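Positive phenol-degradative gene regulator (Ralstonia sp. E2, PDB 5FRY) activates phenol-degradation genes, probably as an ATP- and DNA-binding regulator, in response to phenols bound by its sensory domain, the part described here. Local coordinates at residues L113-N118 against G122-E127. Numbering follows the deposited sequence.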
# COMPACT_ATOMS: atom_id res chain seq x y z
N LEU A 113 -24.10 -4.07 9.93
CA LEU A 113 -25.23 -4.98 10.08
C LEU A 113 -26.10 -4.52 11.25
O LEU A 113 -27.21 -4.01 11.05
CB LEU A 113 -24.74 -6.42 10.28
CG LEU A 113 -25.72 -7.59 10.11
CD1 LEU A 113 -26.44 -7.53 8.76
CD2 LEU A 113 -25.01 -8.93 10.28
N THR A 114 -25.59 -4.66 12.46
CA THR A 114 -26.17 -3.94 13.59
C THR A 114 -25.05 -3.26 14.37
O THR A 114 -23.97 -3.82 14.54
CB THR A 114 -27.01 -4.87 14.51
OG1 THR A 114 -27.65 -4.08 15.53
CG2 THR A 114 -26.14 -5.93 15.17
N VAL A 115 -25.28 -2.02 14.80
CA VAL A 115 -24.27 -1.31 15.57
C VAL A 115 -24.88 -0.48 16.69
O VAL A 115 -25.66 0.44 16.44
CB VAL A 115 -23.42 -0.37 14.68
CG1 VAL A 115 -22.15 0.06 15.41
CG2 VAL A 115 -23.06 -1.06 13.39
N ASP A 116 -24.52 -0.82 17.93
CA ASP A 116 -24.90 -0.03 19.10
C ASP A 116 -23.67 0.70 19.60
O ASP A 116 -22.67 0.06 19.92
CB ASP A 116 -25.47 -0.92 20.22
CG ASP A 116 -26.91 -1.32 19.98
OD1 ASP A 116 -27.65 -0.57 19.31
OD2 ASP A 116 -27.31 -2.39 20.50
N ILE A 117 -23.73 2.02 19.64
CA ILE A 117 -22.57 2.79 20.05
C ILE A 117 -22.98 4.04 20.84
O ILE A 117 -23.85 4.80 20.42
CB ILE A 117 -21.70 3.19 18.81
CG1 ILE A 117 -20.37 3.81 19.25
CG2 ILE A 117 -22.47 4.10 17.87
CD1 ILE A 117 -19.65 4.58 18.17
N ASN A 118 -22.38 4.19 22.02
CA ASN A 118 -22.38 5.45 22.75
C ASN A 118 -20.98 5.74 23.26
O ASN A 118 -20.46 5.00 24.10
CB ASN A 118 -23.37 5.45 23.92
CG ASN A 118 -23.58 6.85 24.50
OD1 ASN A 118 -22.72 7.38 25.21
ND2 ASN A 118 -24.72 7.45 24.18
N GLY A 122 -19.15 4.56 26.76
CA GLY A 122 -18.19 3.48 26.65
C GLY A 122 -18.81 2.21 26.14
O GLY A 122 -18.24 1.13 26.29
N VAL A 123 -19.98 2.33 25.53
CA VAL A 123 -20.70 1.19 24.98
C VAL A 123 -20.41 1.00 23.50
O VAL A 123 -20.54 1.94 22.72
CB VAL A 123 -22.21 1.33 25.12
CG1 VAL A 123 -22.88 -0.00 24.81
CG2 VAL A 123 -22.58 1.78 26.50
N TYR A 124 -20.07 -0.21 23.10
CA TYR A 124 -19.97 -0.48 21.66
C TYR A 124 -20.24 -1.93 21.35
O TYR A 124 -19.59 -2.83 21.90
CB TYR A 124 -18.60 -0.09 21.08
CG TYR A 124 -18.57 -0.29 19.57
CD1 TYR A 124 -19.10 0.68 18.72
CD2 TYR A 124 -18.06 -1.45 19.01
CE1 TYR A 124 -19.11 0.50 17.35
CE2 TYR A 124 -18.06 -1.64 17.63
CZ TYR A 124 -18.59 -0.65 16.81
OH TYR A 124 -18.60 -0.81 15.44
N HIS A 125 -21.21 -2.16 20.49
CA HIS A 125 -21.41 -3.49 19.95
C HIS A 125 -21.67 -3.36 18.46
O HIS A 125 -22.63 -2.71 18.05
CB HIS A 125 -22.55 -4.21 20.66
CG HIS A 125 -22.61 -5.68 20.35
ND1 HIS A 125 -21.99 -6.62 21.15
CD2 HIS A 125 -23.19 -6.35 19.35
CE1 HIS A 125 -22.20 -7.82 20.65
NE2 HIS A 125 -22.93 -7.69 19.55
N GLY A 126 -20.81 -3.97 17.66
CA GLY A 126 -20.88 -3.78 16.23
C GLY A 126 -20.62 -5.01 15.39
O GLY A 126 -19.72 -5.81 15.69
N GLU A 127 -21.42 -5.14 14.33
CA GLU A 127 -21.39 -6.29 13.45
C GLU A 127 -21.44 -5.80 12.01
O GLU A 127 -22.22 -4.91 11.65
CB GLU A 127 -22.56 -7.23 13.75
CG GLU A 127 -22.50 -7.92 15.11
CD GLU A 127 -23.73 -8.78 15.38
OE1 GLU A 127 -24.70 -8.69 14.59
OE2 GLU A 127 -23.71 -9.55 16.37
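Two bulges mark this antiparallel beta hairpin of strands 109-118 and 123-131: a classic one, where Leu113 and Thr114 are set against the single residue Glu127, and a G1 bulge at the turn, where Gly122 and Val123 share Asn118. The pairing between them is regular. In the classic bulge, Glu127 O takes a strong bond from Leu113 N at 2.7 Å, while its bond from Thr114 N is weak. At the turn, Gly122, with phi 80°, takes the conformation glycine favours at the first position of this bulge. Its N gives Asn118 O a weak bond beside the one from Val123 N. In the middle, Asp116 and His125 form a hydrogen-bonded pair: Asp116 N to His125 O and His125 N to Asp116 O are both 2.7 Å.

The two faces differ. Thr114, Asp116, Asn118, Val123, His125 and Glu127 line one, the more polar. Val115, Ile117 and Tyr124 line the other, which packs on Leu95 of the helix 91-95; Ile117 and Tyr124 also touch the helix 152-166. The CG of Tyr124 is anti to the backbone N (chi1 -176°), which lays the ring over Gly126 on its own strand, where the absence of a side chain lets the ring and hydroxyl pass. Ile117 CG1 meets the ring edge in plane, 3.4 Å from Tyr124 CD1. Val115 CG1 comes obliquely to Tyr124 CE1 at 3.6 Å. The Tyr124 hydroxyl is hydrogen-bonded to that of Tyr172, a residue of the phenol pocket. Tyr124 therefore stands just behind the pocket, its side chain about 5 Å from the bound 3,4-dimethylphenol.

On the polar face, Thr114 and Glu127 run side by side. The Glu127 chain is extended beyond CG, and its OE1 ends 3.2 Å from Thr114 CG2.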